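Methyltransferase 1 (Methanosarcina barkeri, PDB 2I2X) catalyses transfer of the methyl group of methanol to the cob(I)amide carried by its partner MtaC, in the methanol pathway of methanogenesis. Local coordinates at residues A243-A248 with I398-I403; S250-L255 with L391-A396. One frame throughout, in Å; residues are numbered along the deposited sequence.

Contact 1 (A243-A248 with I398-I403); sequences AVIARA and IECCNI
Cys400 is directed toward helix 240-259 and meets it at two residues one turn apart, Val244 and Ala248. Its SG stands anti to the backbone N (chi1 171°), which carries the sulphur beside both methyls of Val244; Cys400 SG lies 3.8 Å from Val244 CG2 and 4.0 Å from Val244 CG1. Behind the sulphur, Cys400 CB faces Ala248 CB at 3.5 Å, the closest approach between the two segments, made possible because neither residue carries more than one heavy atom beyond CB. Ala248 and Cys400 also have the nearest pair of CA atoms, 6.3 Å apart. The next residue, Cys401, is turned differently: its SG is anti to the carbonyl carbon (chi1 -66°) and meets the terminal CD1 of Ile245 tip to tip at 3.9 Å. Ile245 thus reaches Cys401 along the flank, whereas Cys400 SG stands only loosely against Ile245, nearer its backbone N than its CG1.

MtaB combines a TIM barrel with a helix bundle; helix 240-259 is the second helix after barrel strand 213-216, while helix 389-409 belongs to the run of helices after strand 309-311. The short segments run mainly antiparallel, at 136°, with their axes 9.1 Å apart. All five touching residues are buried. The side-chain contacts are apolar, and Cys400 SG also rests on the backbone at Val244 O, 3.8 Å away. Met369, in a loop, packs on Val244 and Ala248, whereas helix 416-430 covers the flank of Ile245 and Cys401 through Ala425 and Leu422.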
loop_
_atom_site.group_PDB
_atom_site.type_symbol
_atom_site.label_atom_id
_atom_site.label_comp_id
_atom_site.label_asym_id
_atom_site.label_seq_id
_atom_site.Cartn_x
_atom_site.Cartn_y
_atom_site.Cartn_z
ATOM N N ALA A 243 -14.652 -0.946 -23.437
ATOM C CA ALA A 243 -14.728 -1.125 -21.997
ATOM C C ALA A 243 -15.801 -0.211 -21.359
ATOM O O ALA A 243 -16.586 -0.640 -20.513
ATOM C CB ALA A 243 -13.347 -0.869 -21.369
ATOM N N VAL A 244 -15.825 1.049 -21.762
ATOM C CA VAL A 244 -16.790 1.973 -21.204
ATOM C C VAL A 244 -18.232 1.583 -21.593
ATOM O O VAL A 244 -19.150 1.713 -20.772
ATOM C CB VAL A 244 -16.453 3.466 -21.539
ATOM C CG1 VAL A 244 -16.551 3.764 -23.038
ATOM C CG2 VAL A 244 -17.331 4.385 -20.765
ATOM N N ILE A 245 -18.426 1.078 -22.823
ATOM C CA ILE A 245 -19.744 0.593 -23.220
ATOM C C ILE A 245 -20.173 -0.531 -22.283
ATOM O O ILE A 245 -21.272 -0.478 -21.705
ATOM C CB ILE A 245 -19.779 0.157 -24.677
ATOM C CG1 ILE A 245 -19.573 1.368 -25.593
ATOM C CG2 ILE A 245 -21.130 -0.492 -25.016
ATOM C CD1 ILE A 245 -19.316 0.990 -27.018
ATOM N N ALA A 246 -19.307 -1.530 -22.099
ATOM C CA ALA A 246 -19.588 -2.603 -21.133
ATOM C C ALA A 246 -19.984 -2.014 -19.781
ATOM O O ALA A 246 -20.930 -2.495 -19.170
ATOM C CB ALA A 246 -18.414 -3.580 -20.992
ATOM N N ARG A 247 -19.311 -0.944 -19.355
ATOM C CA ARG A 247 -19.655 -0.285 -18.093
ATOM C C ARG A 247 -21.045 0.325 -18.061
ATOM O O ARG A 247 -21.770 0.194 -17.064
ATOM C CB ARG A 247 -18.644 0.798 -17.729
ATOM C CG ARG A 247 -18.916 1.419 -16.374
ATOM C CD ARG A 247 -18.575 0.472 -15.235
ATOM N NE ARG A 247 -17.137 0.166 -15.204
ATOM C CZ ARG A 247 -16.581 -0.796 -14.468
ATOM N NH1 ARG A 247 -17.342 -1.542 -13.667
ATOM N NH2 ARG A 247 -15.264 -1.006 -14.538
ATOM N N ALA A 248 -21.400 1.011 -19.133
ATOM C CA ALA A 248 -22.701 1.629 -19.243
ATOM C C ALA A 248 -23.835 0.601 -19.120
ATOM O O ALA A 248 -24.798 0.822 -18.401
ATOM C CB ALA A 248 -22.793 2.401 -20.554
ATOM N N ILE A 398 -26.127 3.298 -25.840
ATOM C CA ILE A 398 -26.145 4.292 -26.930
ATOM C C ILE A 398 -25.883 5.689 -26.389
ATOM O O ILE A 398 -25.210 6.495 -27.035
ATOM C CB ILE A 398 -27.466 4.245 -27.767
ATOM C CG1 ILE A 398 -27.490 2.975 -28.635
ATOM C CG2 ILE A 398 -27.604 5.503 -28.654
ATOM C CD1 ILE A 398 -28.891 2.630 -29.213
ATOM N N GLU A 399 -26.443 5.968 -25.211
ATOM C CA GLU A 399 -26.215 7.230 -24.534
ATOM C C GLU A 399 -24.729 7.377 -24.190
ATOM O O GLU A 399 -24.154 8.471 -24.283
ATOM C CB GLU A 399 -27.045 7.315 -23.259
ATOM C CG GLU A 399 -27.126 8.713 -22.679
ATOM C CD GLU A 399 -28.049 9.640 -23.450
ATOM O OE1 GLU A 399 -28.980 9.150 -24.147
ATOM O OE2 GLU A 399 -27.845 10.870 -23.344
ATOM N N CYS A 400 -24.122 6.264 -23.799
ATOM C CA CYS A 400 -22.704 6.241 -23.515
ATOM C C CYS A 400 -21.913 6.676 -24.755
ATOM O O CYS A 400 -21.041 7.558 -24.662
ATOM C CB CYS A 400 -22.273 4.840 -23.026
ATOM S SG CYS A 400 -20.464 4.598 -22.871
ATOM N N CYS A 401 -22.205 6.044 -25.888
ATOM C CA CYS A 401 -21.598 6.407 -27.187
ATOM C C CYS A 401 -21.751 7.890 -27.498
ATOM O O CYS A 401 -20.763 8.547 -27.911
ATOM C CB CYS A 401 -22.166 5.574 -28.344
ATOM S SG CYS A 401 -21.776 3.799 -28.260
ATOM N N ASN A 402 -22.962 8.420 -27.285
ATOM C CA ASN A 402 -23.211 9.854 -27.462
ATOM C C ASN A 402 -22.319 10.700 -26.577
ATOM O O ASN A 402 -21.713 11.676 -27.037
ATOM C CB ASN A 402 -24.676 10.203 -27.205
ATOM C CG ASN A 402 -25.615 9.586 -28.245
ATOM O OD1 ASN A 402 -25.211 9.292 -29.390
ATOM N ND2 ASN A 402 -26.873 9.388 -27.849
ATOM N N ILE A 403 -22.230 10.296 -25.310
ATOM C CA ILE A 403 -21.444 11.007 -24.332
ATOM C C ILE A 403 -19.971 11.057 -24.706
ATOM O O ILE A 403 -19.399 12.148 -24.732
ATOM C CB ILE A 403 -21.657 10.462 -22.906
ATOM C CG1 ILE A 403 -23.053 10.879 -22.434
ATOM C CG2 ILE A 403 -20.550 11.007 -21.961
ATOM C CD1 ILE A 403 -23.588 10.076 -21.316
#

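Contact 2 (S250-L255 with L391-A396)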
loop_
_atom_site.group_PDB
_atom_site.type_symbol
_atom_site.label_atom_id
_atom_site.label_comp_id
_atom_site.label_asym_id
_atom_site.label_seq_id
_atom_site.Cartn_x
_atom_site.Cartn_y
_atom_site.Cartn_z
ATOM N N SER A 250 -23.686 -2.206 -17.584
ATOM C CA SER A 250 -23.639 -2.883 -16.281
ATOM C C SER A 250 -24.516 -2.133 -15.324
ATOM O O SER A 250 -25.068 -2.715 -14.387
ATOM C CB SER A 250 -22.219 -2.963 -15.725
ATOM O OG SER A 250 -21.738 -1.674 -15.342
ATOM N N ALA A 251 -24.657 -0.831 -15.570
ATOM C CA ALA A 251 -25.467 0.025 -14.694
ATOM C C ALA A 251 -26.912 -0.501 -14.474
ATOM O O ALA A 251 -27.303 -0.723 -13.329
ATOM C CB ALA A 251 -25.458 1.474 -15.183
ATOM N N PRO A 252 -27.707 -0.694 -15.556
ATOM C CA PRO A 252 -29.060 -1.291 -15.314
ATOM C C PRO A 252 -29.048 -2.752 -14.866
ATOM O O PRO A 252 -29.966 -3.185 -14.171
ATOM C CB PRO A 252 -29.793 -1.128 -16.653
ATOM C CG PRO A 252 -28.701 -0.943 -17.670
ATOM C CD PRO A 252 -27.482 -0.352 -16.974
ATOM N N ARG A 253 -28.028 -3.517 -15.239
ATOM C CA ARG A 253 -27.882 -4.840 -14.645
ATOM C C ARG A 253 -27.756 -4.747 -13.109
ATOM O O ARG A 253 -28.512 -5.404 -12.382
ATOM C CB ARG A 253 -26.701 -5.606 -15.246
ATOM C CG ARG A 253 -26.345 -6.944 -14.500
ATOM C CD ARG A 253 -25.364 -6.697 -13.323
ATOM N NE ARG A 253 -24.783 -7.920 -12.772
ATOM C CZ ARG A 253 -24.200 -8.009 -11.573
ATOM N NH1 ARG A 253 -24.153 -6.951 -10.782
ATOM N NH2 ARG A 253 -23.696 -9.177 -11.155
ATOM N N SER A 254 -26.831 -3.909 -12.621
ATOM C CA SER A 254 -26.583 -3.834 -11.183
ATOM C C SER A 254 -27.740 -3.146 -10.467
ATOM O O SER A 254 -28.029 -3.453 -9.315
ATOM C CB SER A 254 -25.245 -3.155 -10.881
ATOM O OG SER A 254 -24.158 -3.959 -11.356
ATOM N N LEU A 255 -28.427 -2.252 -11.169
ATOM C CA LEU A 255 -29.612 -1.608 -10.632
ATOM C C LEU A 255 -30.675 -2.594 -10.110
ATOM O O LEU A 255 -31.425 -2.265 -9.195
ATOM C CB LEU A 255 -30.209 -0.673 -11.680
ATOM C CG LEU A 255 -31.529 0.022 -11.330
ATOM C CD1 LEU A 255 -31.351 1.026 -10.217
ATOM C CD2 LEU A 255 -32.152 0.705 -12.541
ATOM N N LEU A 391 -34.284 -2.843 -23.343
ATOM C CA LEU A 391 -34.322 -1.529 -23.920
ATOM C C LEU A 391 -33.630 -0.488 -23.045
ATOM O O LEU A 391 -32.965 0.400 -23.574
ATOM C CB LEU A 391 -35.770 -1.134 -24.245
ATOM C CG LEU A 391 -35.991 0.163 -25.046
ATOM C CD1 LEU A 391 -35.139 0.229 -26.311
ATOM C CD2 LEU A 391 -37.480 0.377 -25.353
ATOM N N ARG A 392 -33.801 -0.564 -21.726
ATOM C CA ARG A 392 -33.088 0.371 -20.831
ATOM C C ARG A 392 -31.571 0.219 -20.937
ATOM O O ARG A 392 -30.840 1.207 -20.944
ATOM C CB ARG A 392 -33.576 0.292 -19.371
ATOM C CG ARG A 392 -33.116 -0.896 -18.559
ATOM C CD ARG A 392 -34.003 -1.038 -17.290
ATOM N NE ARG A 392 -33.416 -1.964 -16.327
ATOM C CZ ARG A 392 -33.748 -2.047 -15.039
ATOM N NH1 ARG A 392 -34.706 -1.291 -14.519
ATOM N NH2 ARG A 392 -33.106 -2.896 -14.263
ATOM N N ALA A 393 -31.115 -1.022 -21.052
ATOM C CA ALA A 393 -29.708 -1.323 -21.226
ATOM C C ALA A 393 -29.179 -0.826 -22.570
ATOM O O ALA A 393 -28.060 -0.250 -22.659
ATOM C CB ALA A 393 -29.451 -2.816 -21.053
ATOM N N LYS A 394 -29.958 -1.044 -23.626
ATOM C CA LYS A 394 -29.558 -0.526 -24.934
ATOM C C LYS A 394 -29.468 1.007 -24.891
ATOM O O LYS A 394 -28.524 1.569 -25.454
ATOM C CB LYS A 394 -30.500 -1.007 -26.024
ATOM C CG LYS A 394 -30.118 -0.616 -27.447
ATOM C CD LYS A 394 -30.765 -1.580 -28.472
ATOM C CE LYS A 394 -32.287 -1.293 -28.739
ATOM N NZ LYS A 394 -32.569 0.102 -29.257
ATOM N N ASN A 395 -30.419 1.671 -24.216
ATOM C CA ASN A 395 -30.412 3.131 -24.126
ATOM C C ASN A 395 -29.082 3.605 -23.496
ATOM O O ASN A 395 -28.449 4.545 -23.981
ATOM C CB ASN A 395 -31.600 3.654 -23.298
ATOM C CG ASN A 395 -32.985 3.432 -23.990
ATOM O OD1 ASN A 395 -33.071 3.090 -25.174
ATOM N ND2 ASN A 395 -34.054 3.639 -23.231
ATOM N N ALA A 396 -28.646 2.910 -22.452
ATOM C CA ALA A 396 -27.479 3.303 -21.699
ATOM C C ALA A 396 -26.259 3.183 -22.588
ATOM O O ALA A 396 -25.430 4.097 -22.651
ATOM C CB ALA A 396 -27.334 2.446 -20.421
#
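The pyrrolidine ring of Pro252 is the centre of the close packing, its CB and CG reaching helix 389-409. Pro252 CG approaches the backbone of Ala393, 3.7 Å from Ala393 CA, a distance that a methyl-sized side chain on that residue permits. CB lies against the stem of Arg392, with Pro252 CB 3.7 Å from Arg392 NE. That stem leaves the helix with CG in the crowded position between the backbone N and the carbonyl carbon (chi1 76°), then runs extended from CG to NE past the proline ring.

At the far end of the stem, Leu255 CD2 lies over one face of the guanidinium, 3.8 Å from Arg392 NH1. Arg392 NH2 gives Pro252 O a weak hydrogen bond, 3.2 Å from N to O and bent to 125° at the hydrogen. The stronger polar partner is Glu259, whose OE2 forms a salt bridge with NH1 that balances the charge and probably fixes the rotation of the guanidinium. An alanine here, lacking the guanidinium and its stem, would probably leave Glu259 without this partner and loosen the packing on Pro252 and Leu255.

The segments cross as a near-antiparallel helix pair, 144° between directions and 8.8 Å between axes, joining the second helix after barrel strand 213-216 to the later helical region. Helix 240-259 is kinked here, because the proline nitrogen makes no bond to the preceding turn. Contact is looser towards Ala396, whose CB stays 4.4 Å from Pro252 CD; Ile382 of helix 372-383 packs on both residues. On helix 389-409 the partly exposed Leu391 and Asn395 lie beyond the contact.

Overall arrangement
Contacts 1 and 2 are successive parts of one interface between helices 240-259 and 389-409, their centres 10 Å apart and, in sequence, contact 2 nested within contact 1. They meet where Ala248 O packs on Ala396 CB at 3.6 Å. Both lie on the same side of the chain's centre, about 17 and 15 Å from it, and away from the metal and cobamide sites. Helix 240-259 nevertheless reaches towards those sites with residues of the same segments that take no part in the helix pairing: Arg253 forms a salt bridge with Asp219, next in sequence to the zinc ligand Cys220, and Arg247 hydrogen-bonds Asn224, beside Thr225 of the cobamide pocket.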